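Local coordinates for protein serine protease inhibitor 4, isoform B (Drosophila melanogaster, PDB 4P0F) that probably inhibits serine and cysteine endopeptidases as a member of the serpin family, and is seen here in its cleaved form, at residues D101-R106 / K303-P308; N158-L163 / A338-R343. All coordinates share one frame; numbering follows the deposited sequence.

Interaction 1: D101-R106 / K303-P308; sequences DGYQLR and KMLQSP
L105 and L305 form a single backbone bridge, their CA atoms 4.4 Å apart, with one hydrogen bond on each flank: Q306 N donates to Q104 O at 3.0 Å and R106 N to M304 O at 2.9 Å, both nearly straight at 170°. Next to the first of these bonds water 1 accepts from Q104 N and S307 N, each at 3.1 Å, and so ties two further backbone amides across the seam. At the bridge itself the leucines meet by their branches, L105 CD2 against L305 CD2 at 3.7 Å. Y103 flanks them. Chi1 of -73° sets its CG beside the backbone N; from there the ring's CE2 comes to S307 CB at 3.9 Å, an edge-on approach near the ring plane, while CD2 meets L305 CD1 obliquely at 4.0 Å. The phenol OH is hydrogen-bonded to E309 beyond the contact. An alanine in place of Y103 would probably open a gap beside L305 CD1 and S307 CB and leave the E309 carboxylate without its phenolic mate. At the other end R106 works through its aliphatic chain, CG coming within 3.2 Å of L305 O. The bend at chi3 (70°) turns NE off the line of the methylenes; beyond it NH1 bonds to G302 O. R106 also occupies the N-cap position of helix 107-115, so the loop is fastened just where that helix starts. This junction joins two irregular segments, one leading from strand 91-100, the other running up to strand 311-324. Backbone and water give the directional grip; side chains add apolar packing round L305 and methylene-to-carbonyl contacts at R106, so the pairing should depend more on main-chain shape than on any charged pair.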
loop_
_atom_site.group_PDB
_atom_site.type_symbol
_atom_site.label_atom_id
_atom_site.label_comp_id
_atom_site.label_asym_id
_atom_site.label_seq_id
_atom_site.Cartn_x
_atom_site.Cartn_y
_atom_site.Cartn_z
ATOM N N ASP A 101 -27.586 5.794 4.693
ATOM C CA ASP A 101 -28.706 5.674 5.632
ATOM C C ASP A 101 -29.891 4.995 4.970
ATOM O O ASP A 101 -30.271 5.359 3.859
ATOM C CB ASP A 101 -29.174 7.037 6.141
ATOM C CG ASP A 101 -28.240 7.654 7.168
ATOM O OD1 ASP A 101 -27.441 6.928 7.802
ATOM O OD2 ASP A 101 -28.332 8.887 7.351
ATOM N N GLY A 102 -30.487 4.040 5.678
ATOM C CA GLY A 102 -31.699 3.379 5.227
ATOM C C GLY A 102 -31.450 2.088 4.468
ATOM O O GLY A 102 -32.357 1.263 4.326
ATOM N N TYR A 103 -30.228 1.903 3.973
ATOM C CA TYR A 103 -29.878 0.675 3.264
ATOM C C TYR A 103 -29.274 -0.343 4.224
ATOM O O TYR A 103 -28.492 0.005 5.100
ATOM C CB TYR A 103 -28.912 0.974 2.111
ATOM C CG TYR A 103 -29.607 1.653 0.960
ATOM C CD1 TYR A 103 -29.779 3.024 0.944
ATOM C CD2 TYR A 103 -30.135 0.916 -0.101
ATOM C CE1 TYR A 103 -30.441 3.653 -0.096
ATOM C CE2 TYR A 103 -30.778 1.539 -1.143
ATOM C CZ TYR A 103 -30.925 2.909 -1.139
ATOM O OH TYR A 103 -31.579 3.548 -2.165
ATOM N N GLN A 104 -29.682 -1.597 4.068
ATOM C CA GLN A 104 -29.190 -2.689 4.896
ATOM C C GLN A 104 -28.249 -3.569 4.087
ATOM O O GLN A 104 -28.531 -3.897 2.934
ATOM C CB GLN A 104 -30.349 -3.525 5.428
ATOM C CG GLN A 104 -31.376 -2.723 6.204
ATOM C CD GLN A 104 -32.362 -3.606 6.923
ATOM O OE1 GLN A 104 -33.475 -3.841 6.443
ATOM N NE2 GLN A 104 -31.959 -4.111 8.082
ATOM N N LEU A 105 -27.138 -3.948 4.699
ATOM C CA LEU A 105 -26.228 -4.909 4.097
ATOM C C LEU A 105 -26.873 -6.282 4.061
ATOM O O LEU A 105 -27.684 -6.609 4.920
ATOM C CB LEU A 105 -24.926 -4.984 4.883
ATOM C CG LEU A 105 -24.116 -3.698 5.030
ATOM C CD1 LEU A 105 -22.813 -3.996 5.736
ATOM C CD2 LEU A 105 -23.853 -3.048 3.688
ATOM N N ARG A 106 -26.519 -7.089 3.067
ATOM C CA ARG A 106 -26.922 -8.485 3.074
ATOM C C ARG A 106 -26.191 -9.202 4.197
ATOM O O ARG A 106 -25.068 -8.844 4.532
ATOM C CB ARG A 106 -26.638 -9.139 1.722
ATOM C CG ARG A 106 -27.480 -8.543 0.614
ATOM C CD ARG A 106 -27.422 -9.342 -0.666
ATOM N NE ARG A 106 -28.111 -10.625 -0.567
ATOM C CZ ARG A 106 -28.270 -11.471 -1.583
ATOM N NH1 ARG A 106 -27.804 -11.169 -2.788
ATOM N NH2 ARG A 106 -28.905 -12.620 -1.398
ATOM N N LYS A 303 -24.539 -8.732 -4.143
ATOM C CA LYS A 303 -24.437 -9.382 -2.851
ATOM C C LYS A 303 -24.074 -8.403 -1.731
ATOM O O LYS A 303 -23.905 -8.818 -0.590
ATOM C CB LYS A 303 -23.437 -10.534 -2.920
ATOM C CG LYS A 303 -24.093 -11.812 -3.466
ATOM C CD LYS A 303 -23.070 -12.850 -3.919
ATOM C CE LYS A 303 -22.577 -13.719 -2.779
ATOM N NZ LYS A 303 -21.560 -14.712 -3.248
ATOM N N MET A 304 -24.011 -7.113 -2.048
ATOM C CA MET A 304 -23.711 -6.095 -1.044
ATOM C C MET A 304 -24.929 -5.694 -0.206
ATOM O O MET A 304 -24.885 -5.755 1.016
ATOM C CB MET A 304 -23.127 -4.851 -1.712
ATOM C CG MET A 304 -21.715 -5.053 -2.186
ATOM S SD MET A 304 -21.012 -3.557 -2.899
ATOM C CE MET A 304 -19.252 -3.950 -2.808
ATOM N N LEU A 305 -26.011 -5.300 -0.874
ATOM C CA LEU A 305 -27.190 -4.738 -0.203
ATOM C C LEU A 305 -28.454 -5.577 -0.386
ATOM O O LEU A 305 -28.620 -6.268 -1.391
ATOM C CB LEU A 305 -27.469 -3.339 -0.736
ATOM C CG LEU A 305 -26.355 -2.299 -0.643
ATOM C CD1 LEU A 305 -26.825 -0.998 -1.272
ATOM C CD2 LEU A 305 -25.947 -2.086 0.791
ATOM N N GLN A 306 -29.380 -5.486 0.559
ATOM C CA GLN A 306 -30.649 -6.175 0.393
ATOM C C GLN A 306 -31.415 -5.594 -0.802
ATOM O O GLN A 306 -32.157 -6.294 -1.481
ATOM C CB GLN A 306 -31.477 -6.084 1.677
ATOM C CG GLN A 306 -30.773 -6.742 2.851
ATOM C CD GLN A 306 -31.619 -6.803 4.102
ATOM O OE1 GLN A 306 -32.684 -6.196 4.176
ATOM N NE2 GLN A 306 -31.142 -7.539 5.098
ATOM N N SER A 307 -31.222 -4.304 -1.048
ATOM C CA SER A 307 -31.839 -3.625 -2.181
ATOM C C SER A 307 -31.440 -4.224 -3.517
ATOM O O SER A 307 -30.262 -4.516 -3.720
ATOM C CB SER A 307 -31.445 -2.147 -2.170
ATOM O OG SER A 307 -31.818 -1.529 -3.388
ATOM N N PRO A 308 -32.395 -4.362 -4.451
ATOM C CA PRO A 308 -32.017 -4.902 -5.761
ATOM C C PRO A 308 -31.391 -3.875 -6.720
ATOM O O PRO A 308 -31.081 -4.238 -7.859
ATOM C CB PRO A 308 -33.346 -5.420 -6.314
ATOM C CG PRO A 308 -34.361 -4.554 -5.708
ATOM C CD PRO A 308 -33.858 -4.196 -4.333
HETATM O O HOH W 1 -30.949 -2.291 1.353
#

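Interaction 2: N158-L163 / A338-R343; sequences NSESRL and AVRRKR
L163 and V339 make up the tightly packed end of this contact, lying side by side and pointing the same way, with L163 CD1 3.7 Å from V339 CG2. Here strand 161-174 runs antiparallel to strand 328-341, which by its place in the serpin fold is the reactive-centre loop inserted into the central sheet after cleavage. Their pairing is interrupted by a classic beta bulge: V339 O accepts from both R162 N, at 2.8 Å, and L163 N, at 3.1 Å, while V339 N returns a bond to L163 O. Toward the C-terminal end of strand 328-341, where 161-174 begins, apolar packing gives way to charge and water. E160 O still takes a backbone bond from R341 N at 2.9 Å. A bend at chi2 (-83°) turns CD of E160 toward the arginines, and OE1 forms a salt bridge with R340 NH2 at 3.2 Å, and a longer one with R341 NE at 3.5 Å. Water 2 links the same oxygen to R343 O, less certainly, as R343 is poorly ordered. R340 NE and NH2 grip R341 O side-on, and R341 NE and NH2 hold K342 O likewise. R162 lies alongside R341, whose CG lies over one face of the R162 guanidinium, 3.5 Å above its plane and displaced toward the rim. That group is pinned through NH1 to S159 O and S161 O, and through NE to a salt bridge with E309; water 3 spans R162 NH2 and R341 NH1. The nearness of these like charges is probably eased by E160, E309 and water. Main-chain bonds, two converging on V339 O, thus hold the strands at the buried end, whereas the carboxylate of E160 gathers R340 and R341 into a network that water shares.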
loop_
_atom_site.group_PDB
_atom_site.type_symbol
_atom_site.label_atom_id
_atom_site.label_comp_id
_atom_site.label_asym_id
_atom_site.label_seq_id
_atom_site.Cartn_x
_atom_site.Cartn_y
_atom_site.Cartn_z
ATOM N N ASN A 158 -22.457 11.592 -3.379
ATOM C CA ASN A 158 -23.753 12.255 -3.532
ATOM C C ASN A 158 -24.898 11.298 -3.202
ATOM O O ASN A 158 -24.667 10.217 -2.670
ATOM C CB ASN A 158 -23.907 12.830 -4.949
ATOM C CG ASN A 158 -23.894 11.763 -6.044
ATOM O OD1 ASN A 158 -24.218 10.601 -5.817
ATOM N ND2 ASN A 158 -23.513 12.172 -7.247
ATOM N N SER A 159 -26.135 11.690 -3.511
ATOM C CA SER A 159 -27.292 10.891 -3.126
ATOM C C SER A 159 -27.331 9.515 -3.785
ATOM O O SER A 159 -28.085 8.644 -3.346
ATOM C CB SER A 159 -28.591 11.641 -3.455
ATOM O OG SER A 159 -28.649 11.951 -4.836
ATOM N N GLU A 160 -26.539 9.324 -4.838
ATOM C CA GLU A 160 -26.439 8.021 -5.506
ATOM C C GLU A 160 -25.428 7.081 -4.839
ATOM O O GLU A 160 -25.416 5.888 -5.118
ATOM C CB GLU A 160 -26.060 8.196 -6.981
ATOM C CG GLU A 160 -27.083 8.950 -7.811
ATOM C CD GLU A 160 -28.208 8.058 -8.296
ATOM O OE1 GLU A 160 -27.972 7.234 -9.209
ATOM O OE2 GLU A 160 -29.328 8.180 -7.761
ATOM N N SER A 161 -24.570 7.622 -3.971
ATOM C CA SER A 161 -23.587 6.808 -3.257
ATOM C C SER A 161 -24.307 5.828 -2.349
ATOM O O SER A 161 -25.309 6.187 -1.730
ATOM C CB SER A 161 -22.638 7.679 -2.420
ATOM O OG SER A 161 -21.966 8.645 -3.205
ATOM N N ARG A 162 -23.803 4.601 -2.255
ATOM C CA ARG A 162 -24.457 3.590 -1.435
ATOM C C ARG A 162 -23.544 3.044 -0.345
ATOM O O ARG A 162 -24.001 2.771 0.765
ATOM C CB ARG A 162 -24.984 2.465 -2.319
ATOM C CG ARG A 162 -26.127 2.906 -3.205
ATOM C CD ARG A 162 -27.426 3.088 -2.409
ATOM N NE ARG A 162 -28.508 3.658 -3.216
ATOM C CZ ARG A 162 -28.751 4.959 -3.355
ATOM N NH1 ARG A 162 -27.992 5.863 -2.743
ATOM N NH2 ARG A 162 -29.758 5.357 -4.114
ATOM N N LEU A 163 -22.264 2.861 -0.639
ATOM C CA LEU A 163 -21.341 2.574 0.438
ATOM C C LEU A 163 -19.926 2.934 0.071
ATOM O O LEU A 163 -19.594 3.062 -1.099
ATOM C CB LEU A 163 -21.429 1.107 0.847
ATOM C CG LEU A 163 -21.194 0.082 -0.251
ATOM C CD1 LEU A 163 -19.723 -0.338 -0.315
ATOM C CD2 LEU A 163 -22.081 -1.108 -0.008
ATOM N N ALA A 338 -15.578 3.850 -3.387
ATOM C CA ALA A 338 -16.956 4.344 -3.382
ATOM C C ALA A 338 -17.806 3.508 -4.315
ATOM O O ALA A 338 -17.445 3.321 -5.466
ATOM C CB ALA A 338 -16.997 5.797 -3.788
ATOM N N VAL A 339 -18.944 3.032 -3.808
ATOM C CA VAL A 339 -19.880 2.209 -4.574
ATOM C C VAL A 339 -21.196 2.961 -4.653
ATOM O O VAL A 339 -21.709 3.417 -3.631
ATOM C CB VAL A 339 -20.085 0.831 -3.925
ATOM C CG1 VAL A 339 -21.108 -0.000 -4.693
ATOM C CG2 VAL A 339 -18.757 0.078 -3.845
ATOM N N ARG A 340 -21.713 3.115 -5.869
ATOM C CA ARG A 340 -22.921 3.896 -6.115
ATOM C C ARG A 340 -23.969 3.076 -6.842
ATOM O O ARG A 340 -23.660 2.082 -7.474
ATOM C CB ARG A 340 -22.591 5.138 -6.946
ATOM C CG ARG A 340 -21.908 4.805 -8.267
ATOM C CD ARG A 340 -22.005 5.929 -9.269
ATOM N NE ARG A 340 -23.390 6.120 -9.683
ATOM C CZ ARG A 340 -23.845 7.185 -10.329
ATOM N NH1 ARG A 340 -23.028 8.179 -10.647
ATOM N NH2 ARG A 340 -25.131 7.254 -10.645
ATOM N N ARG A 341 -25.217 3.500 -6.778
ATOM C CA ARG A 341 -26.206 2.861 -7.630
ATOM C C ARG A 341 -25.956 3.314 -9.065
ATOM O O ARG A 341 -25.557 4.452 -9.307
ATOM C CB ARG A 341 -27.621 3.191 -7.173
ATOM C CG ARG A 341 -27.977 4.650 -7.181
ATOM C CD ARG A 341 -29.489 4.803 -7.330
ATOM N NE ARG A 341 -29.923 4.370 -8.654
ATOM C CZ ARG A 341 -31.169 4.021 -8.968
ATOM N NH1 ARG A 341 -32.127 4.050 -8.053
ATOM N NH2 ARG A 341 -31.456 3.636 -10.206
ATOM N N LYS A 342 -26.145 2.410 -10.021
ATOM C CA LYS A 342 -26.115 2.803 -11.420
ATOM C C LYS A 342 -27.263 3.763 -11.687
ATOM O O LYS A 342 -28.382 3.564 -11.207
ATOM C CB LYS A 342 -26.216 1.583 -12.342
ATOM C CG LYS A 342 -25.159 0.512 -12.075
ATOM C CD LYS A 342 -25.304 -0.663 -13.048
ATOM C CE LYS A 342 -24.394 -1.845 -12.683
ATOM N NZ LYS A 342 -24.790 -3.049 -13.488
ATOM N N ARG A 343 -26.987 4.806 -12.460
ATOM C CA ARG A 343 -28.022 5.755 -12.847
ATOM C C ARG A 343 -29.193 5.039 -13.516
ATOM O O ARG A 343 -30.323 5.090 -13.027
ATOM C CB ARG A 343 -27.445 6.808 -13.791
ATOM C CG ARG A 343 -28.216 8.118 -13.826
ATOM C CD ARG A 343 -27.705 9.035 -14.934
ATOM N NE ARG A 343 -27.519 8.313 -16.193
ATOM C CZ ARG A 343 -26.355 7.836 -16.635
ATOM N NH1 ARG A 343 -25.235 8.005 -15.935
ATOM N NH2 ARG A 343 -26.310 7.185 -17.790
HETATM O O HOH W 2 -30.683 6.933 -10.733
HETATM O O HOH W 3 -32.327 4.718 -5.342
#

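Overall arrangement
Both contacts sit at one end of the central sheet, and they join different neighbours. In the strand order 91-100, 161-174, 328-341, 311-324, interaction 2 couples the middle pair, while interaction 1 brings together the loop that follows 91-100 and the loop that precedes 311-324, reaching across the end of that pair. They touch directly: M304 of interaction 1 packs on L163 and V339, and L305 on R162, while E309 serves Y103 and R162 alike. Each is only partly buried. Interaction 2 grades from a buried pairing of two inner strands into a water-linked charge network; interaction 1, between loops, relies on main-chain bonds and apolar contacts beyond the end of the sheet.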